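PDB 5EPF: peroxiredoxin from Mycobacterium tuberculosis, which reduces hydrogen peroxide and organic hydroperoxides to water and alcohols, probably at the expense of thioredoxin, protecting the cell against oxidative stress. Local coordinates for residues Thr53-His58 and Arg124-Ile129; Arg60-Glu65 and Lys151-Leu156. All coordinates share one frame; numbering follows the deposited sequence.

Contact 1 (Thr53-His58 and Arg124-Ile129)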
loop_
_atom_site.group_PDB
_atom_site.type_symbol
_atom_site.label_atom_id
_atom_site.label_comp_id
_atom_site.label_asym_id
_atom_site.label_seq_id
_atom_site.Cartn_x
_atom_site.Cartn_y
_atom_site.Cartn_z
ATOM N N THR A 53 -5.751 9.916 5.725
ATOM C CA THR A 53 -5.145 9.997 7.050
ATOM C C THR A 53 -5.741 8.953 7.993
ATOM O O THR A 53 -5.005 8.257 8.707
ATOM C CB THR A 53 -5.331 11.409 7.603
ATOM O OG1 THR A 53 -4.673 12.334 6.733
ATOM C CG2 THR A 53 -4.770 11.523 9.011
ATOM N N LYS A 54 -7.070 8.778 7.972
ATOM C CA LYS A 54 -7.683 7.753 8.816
ATOM C C LYS A 54 -7.156 6.367 8.454
ATOM O O LYS A 54 -6.738 5.599 9.329
ATOM C CB LYS A 54 -9.204 7.797 8.677
ATOM C CG LYS A 54 -9.930 6.823 9.599
ATOM C CD LYS A 54 -11.464 7.039 9.536
ATOM C CE LYS A 54 -12.233 6.074 10.438
ATOM N NZ LYS A 54 -11.914 6.269 11.888
ATOM N N GLU A 55 -7.141 6.039 7.158
ATOM C CA GLU A 55 -6.700 4.716 6.727
ATOM C C GLU A 55 -5.249 4.459 7.125
ATOM O O GLU A 55 -4.926 3.406 7.698
ATOM C CB GLU A 55 -6.865 4.594 5.209
ATOM C CG GLU A 55 -6.423 3.233 4.716
ATOM C CD GLU A 55 -6.380 3.069 3.219
ATOM O OE1 GLU A 55 -6.661 4.013 2.459
ATOM O OE2 GLU A 55 -6.026 1.941 2.783
ATOM N N ALA A 56 -4.365 5.421 6.838
ATOM C CA ALA A 56 -2.941 5.227 7.065
ATOM C C ALA A 56 -2.600 5.273 8.550
ATOM O O ALA A 56 -1.691 4.564 8.995
ATOM C CB ALA A 56 -2.158 6.279 6.278
ATOM N N CYS A 57 -3.309 6.091 9.334
ATOM C CA CYS A 57 -3.086 6.084 10.775
ATOM C C CYS A 57 -3.570 4.788 11.417
ATOM O O CYS A 57 -3.016 4.363 12.438
ATOM C CB CYS A 57 -3.750 7.296 11.428
ATOM S SG CYS A 57 -2.868 8.847 11.115
ATOM N N HIS A 58 -4.606 4.155 10.854
ATOM C CA HIS A 58 -5.020 2.854 11.365
ATOM C C HIS A 58 -3.948 1.803 11.092
ATOM O O HIS A 58 -3.616 1.011 11.983
ATOM C CB HIS A 58 -6.382 2.474 10.777
ATOM C CG HIS A 58 -7.031 1.308 11.455
ATOM N ND1 HIS A 58 -7.209 1.237 12.817
ATOM C CD2 HIS A 58 -7.551 0.163 10.950
ATOM C CE1 HIS A 58 -7.821 0.104 13.123
ATOM N NE2 HIS A 58 -8.035 -0.567 12.008
ATOM N N ARG A 124 -8.739 3.814 -4.441
ATOM C CA ARG A 124 -8.316 3.295 -3.135
ATOM C C ARG A 124 -8.464 1.775 -3.070
ATOM O O ARG A 124 -9.581 1.258 -3.105
ATOM C CB ARG A 124 -9.142 3.939 -2.019
ATOM C CG ARG A 124 -8.658 3.566 -0.627
ATOM C CD ARG A 124 -9.502 4.119 0.539
ATOM N NE ARG A 124 -9.813 5.548 0.433
ATOM C CZ ARG A 124 -9.061 6.547 0.898
ATOM N NH1 ARG A 124 -7.915 6.304 1.527
ATOM N NH2 ARG A 124 -9.456 7.810 0.743
ATOM N N THR A 125 -7.354 1.050 -2.963
ATOM C CA THR A 125 -7.353 -0.403 -3.089
ATOM C C THR A 125 -6.150 -0.940 -2.338
ATOM O O THR A 125 -5.061 -0.374 -2.450
ATOM C CB THR A 125 -7.223 -0.827 -4.565
ATOM O OG1 THR A 125 -8.030 0.008 -5.407
ATOM C CG2 THR A 125 -7.626 -2.260 -4.758
ATOM N N THR A 126 -6.341 -2.034 -1.600
ATOM C CA THR A 126 -5.259 -2.668 -0.854
ATOM C C THR A 126 -5.037 -4.089 -1.333
ATOM O O THR A 126 -5.996 -4.859 -1.493
ATOM C CB THR A 126 -5.572 -2.645 0.638
ATOM O OG1 THR A 126 -5.719 -1.277 1.046
ATOM C CG2 THR A 126 -4.491 -3.322 1.466
ATOM N N PHE A 127 -3.767 -4.439 -1.528
ATOM C CA PHE A 127 -3.374 -5.777 -1.964
ATOM C C PHE A 127 -2.511 -6.411 -0.885
ATOM O O PHE A 127 -1.477 -5.850 -0.505
ATOM C CB PHE A 127 -2.594 -5.687 -3.279
ATOM C CG PHE A 127 -3.403 -5.079 -4.394
ATOM C CD1 PHE A 127 -4.192 -5.864 -5.222
ATOM C CD2 PHE A 127 -3.417 -3.698 -4.582
ATOM C CE1 PHE A 127 -4.976 -5.311 -6.218
ATOM C CE2 PHE A 127 -4.202 -3.121 -5.593
ATOM C CZ PHE A 127 -4.971 -3.942 -6.405
ATOM N N VAL A 128 -2.913 -7.585 -0.405
ATOM C CA VAL A 128 -2.062 -8.363 0.494
ATOM C C VAL A 128 -1.242 -9.303 -0.384
ATOM O O VAL A 128 -1.810 -10.141 -1.096
ATOM C CB VAL A 128 -2.899 -9.146 1.518
ATOM C CG1 VAL A 128 -1.995 -9.914 2.464
ATOM C CG2 VAL A 128 -3.847 -8.232 2.273
ATOM N N ILE A 129 0.080 -9.132 -0.377
ATOM C CA ILE A 129 0.980 -9.808 -1.314
ATOM C C ILE A 129 1.893 -10.754 -0.541
ATOM O O ILE A 129 2.611 -10.328 0.369
ATOM C CB ILE A 129 1.812 -8.787 -2.108
ATOM C CG1 ILE A 129 0.898 -7.759 -2.812
ATOM C CG2 ILE A 129 2.767 -9.517 -3.092
ATOM C CD1 ILE A 129 1.644 -6.571 -3.409
HETATM O O HOH W 1 -5.937 1.383 0.250
#

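Contact 2 (Arg60-Glu65 and Lys151-Leu156). With SO4 (sulfate ion), chain B.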
loop_
_atom_site.group_PDB
_atom_site.type_symbol
_atom_site.label_atom_id
_atom_site.label_comp_id
_atom_site.label_asym_id
_atom_site.label_seq_id
_atom_site.Cartn_x
_atom_site.Cartn_y
_atom_site.Cartn_z
ATOM N N ARG A 60 -0.782 2.556 10.896
ATOM C CA ARG A 60 0.253 2.928 11.857
ATOM C C ARG A 60 -0.027 2.314 13.219
ATOM O O ARG A 60 0.864 1.726 13.851
ATOM C CB ARG A 60 0.282 4.452 11.996
ATOM C CG ARG A 60 1.283 4.965 13.049
ATOM C CD ARG A 60 0.983 6.419 13.402
ATOM N NE ARG A 60 -0.331 6.539 14.022
ATOM C CZ ARG A 60 -0.992 7.681 14.196
ATOM N NH1 ARG A 60 -0.473 8.836 13.785
ATOM N NH2 ARG A 60 -2.187 7.665 14.770
ATOM N N ASP A 61 -1.271 2.453 13.693
ATOM C CA ASP A 61 -1.631 2.044 15.040
ATOM C C ASP A 61 -1.582 0.539 15.206
ATOM O O ASP A 61 -1.534 0.059 16.342
ATOM C CB ASP A 61 -3.049 2.523 15.367
ATOM C CG ASP A 61 -3.178 4.029 15.473
ATOM O OD1 ASP A 61 -2.159 4.745 15.602
ATOM O OD2 ASP A 61 -4.343 4.512 15.462
ATOM N N LEU A 62 -1.617 -0.221 14.108
ATOM C CA LEU A 62 -1.573 -1.678 14.154
ATOM C C LEU A 62 -0.164 -2.236 13.950
ATOM O O LEU A 62 -0.017 -3.410 13.581
ATOM C CB LEU A 62 -2.564 -2.267 13.149
ATOM C CG LEU A 62 -4.037 -2.107 13.527
ATOM C CD1 LEU A 62 -4.930 -2.461 12.330
ATOM C CD2 LEU A 62 -4.386 -2.962 14.732
ATOM N N ALA A 63 0.873 -1.436 14.230
ATOM C CA ALA A 63 2.254 -1.882 14.023
ATOM C C ALA A 63 2.544 -3.226 14.702
ATOM O O ALA A 63 3.128 -4.138 14.098
ATOM C CB ALA A 63 3.235 -0.821 14.539
ATOM N N LYS A 64 2.187 -3.356 15.980
ATOM C CA LYS A 64 2.539 -4.579 16.702
ATOM C C LYS A 64 1.797 -5.791 16.147
ATOM O O LYS A 64 2.366 -6.885 16.067
ATOM C CB LYS A 64 2.308 -4.405 18.204
ATOM C CG LYS A 64 3.289 -3.405 18.836
ATOM C CD LYS A 64 3.210 -3.372 20.357
ATOM C CE LYS A 64 1.788 -3.161 20.844
ATOM N NZ LYS A 64 1.675 -3.446 22.310
ATOM N N GLU A 65 0.538 -5.607 15.738
ATOM C CA GLU A 65 -0.258 -6.706 15.199
ATOM C C GLU A 65 0.302 -7.205 13.868
ATOM O O GLU A 65 0.351 -8.420 13.615
ATOM C CB GLU A 65 -1.707 -6.262 15.042
ATOM C CG GLU A 65 -2.461 -6.018 16.355
ATOM C CD GLU A 65 -2.187 -4.670 17.034
ATOM O OE1 GLU A 65 -1.316 -3.883 16.607
ATOM O OE2 GLU A 65 -2.871 -4.398 18.033
ATOM N N LYS A 151 -9.119 -6.077 7.416
ATOM C CA LYS A 151 -9.266 -7.272 6.587
ATOM C C LYS A 151 -7.913 -7.861 6.234
ATOM O O LYS A 151 -7.755 -9.083 6.218
ATOM C CB LYS A 151 -10.070 -6.974 5.318
ATOM C CG LYS A 151 -11.524 -6.734 5.585
ATOM C CD LYS A 151 -12.236 -6.115 4.400
ATOM C CE LYS A 151 -12.240 -6.995 3.152
ATOM N NZ LYS A 151 -13.051 -8.219 3.333
ATOM N N ALA A 152 -6.920 -7.009 5.972
ATOM C CA ALA A 152 -5.584 -7.509 5.685
ATOM C C ALA A 152 -5.033 -8.287 6.869
ATOM O O ALA A 152 -4.508 -9.399 6.709
ATOM C CB ALA A 152 -4.660 -6.352 5.331
ATOM N N LEU A 153 -5.176 -7.734 8.075
ATOM C CA LEU A 153 -4.696 -8.418 9.267
ATOM C C LEU A 153 -5.440 -9.731 9.482
ATOM O O LEU A 153 -4.822 -10.752 9.816
ATOM C CB LEU A 153 -4.807 -7.486 10.479
ATOM C CG LEU A 153 -4.322 -8.010 11.822
ATOM C CD1 LEU A 153 -2.837 -8.361 11.754
ATOM C CD2 LEU A 153 -4.608 -7.010 12.946
ATOM N N ALA A 154 -6.766 -9.742 9.267
ATOM C CA ALA A 154 -7.512 -10.988 9.461
ATOM C C ALA A 154 -7.087 -12.057 8.452
ATOM O O ALA A 154 -6.962 -13.237 8.802
ATOM C CB ALA A 154 -9.018 -10.727 9.413
ATOM N N THR A 155 -6.832 -11.663 7.202
ATOM C CA THR A 155 -6.334 -12.620 6.220
ATOM C C THR A 155 -4.990 -13.196 6.640
ATOM O O THR A 155 -4.764 -14.417 6.553
ATOM C CB THR A 155 -6.225 -11.942 4.867
ATOM O OG1 THR A 155 -7.553 -11.685 4.392
ATOM C CG2 THR A 155 -5.458 -12.835 3.890
ATOM N N LEU A 156 -4.082 -12.341 7.113
ATOM C CA LEU A 156 -2.769 -12.827 7.521
ATOM C C LEU A 156 -2.867 -13.740 8.746
ATOM O O LEU A 156 -2.171 -14.763 8.829
ATOM C CB LEU A 156 -1.853 -11.628 7.785
ATOM C CG LEU A 156 -1.537 -10.849 6.508
ATOM C CD1 LEU A 156 -1.040 -9.433 6.807
ATOM C CD2 LEU A 156 -0.515 -11.630 5.656
HETATM S S SO4 B . -2.652 11.587 15.191
HETATM O O1 SO4 B . -1.806 11.529 14.008
HETATM O O2 SO4 B . -3.852 12.409 14.926
HETATM O O3 SO4 B . -3.081 10.243 15.591
HETATM O O4 SO4 B . -1.914 12.217 16.290
#

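Contact 1 (Thr53-His58 and Arg124-Ile129)
The active site of a thioredoxin-fold peroxiredoxin brings E55, one turn on from the peroxidatic C52 in helix 50-61, against R124, just before strand 125-129. R124 NH1 donates to E55 OE1 at 2.8 Å, with an N-H...O angle of 155°, in a salt bridge of a single bond. The oxygen lies in the guanidinium plane, at its edge, and is met nearly along its C-O axis, while the carboxylate and guanidinium planes are turned 62° apart. The two chains run past each other in opposite directions, and R124 CD lies 3.4 Å from E55 OE1. E55 is extended, with CG anti to the backbone N; R124 starts out straight and bends at chi3 (-48°), which swings the guanidinium round to the carboxylate.

The side chains of R124 and C52 have their nearest atoms about 3 Å apart. C52 is expected to pass through a sulfenic acid in catalysis, and an arginine near the peroxidatic thiol is a hallmark of the peroxiredoxin family. E55 would thus be a second-shell residue that orients this arginine.

The other carboxylate oxygen works through water. E55 OE2 accepts from a water at 2.6 Å, and that water in turn accepts from T126 OG1 at 2.8 Å. T126 OG1 is also hydrogen-bonded to H148 of helix 145-158.

Contact 2 (Arg60-Glu65 and Lys151-Leu156)
Where helix 50-61 gives way to helix 63-68, the backbone of 60-65 passes beside helix 145-158, approaching most closely at E65 and L153, whose CA atoms lie 7.6 Å apart. L62 marks the break: it is the first residue to leave helical angles after one helix and holds the N-cap position of the next.

L153 makes the touch from the other side. Its CG stands anti to the backbone N (chi1 -179°), which sends both methyls out to the opposing segment. CD2 meets E65 CB at 3.7 Å, and CD1 rests on the main chain, 3.7 Å from E65 O. The E65 and L153 side chains cross at a slant, and only the aliphatic root of the glutamate is used: the bend at chi2 (80°) carries the carboxylate away. L62 adds a looser apolar contact, its CD2 4.4 Å from L153 CD2, and packs further against A149 and D150.

In the thioredoxin fold, helices flank a central sheet, and here the last helix, 145-158, packs through L153 against the break between two others. Its A152 and L156 turn instead to V40 and V128 of the sheet.

R60, on the far side of the break, has a polar role. NE and NH2 grip one oxygen, D61 OD1, side-on and from the same face of the carboxylate, each at 3.0 Å. The outer edge of the guanidinium faces a sulfate, probably from the crystallisation liquor: NH1 donates to SO4 O1 almost straight (172°), and NH2 to SO4 O3 at 2.8 Å. R91 and R92 also donate to the sulfate, while R60 NH1 also binds the R91 carbonyl.

Contacts 1 and 2, with centres about 10 Å apart, share helix 50-61, which carries C52 near its start, supplies E55 to contact 1 and ends at the break of contact 2. Strand 125-129 and helix 145-158 close the circuit: V128 CG2 lies 3.7 Å from A152 CB, and V128 CG1 lies 3.9 Å from L156 CD2. Helix 145-158 is also tied to contact 1 itself, through the hydrogen bond of H148 to T126, and its D150 is hydrogen-bonded to H58 of segment 53-58. Contact 1 is buried near the active site, whereas contact 2 is more peripheral and lies away from it.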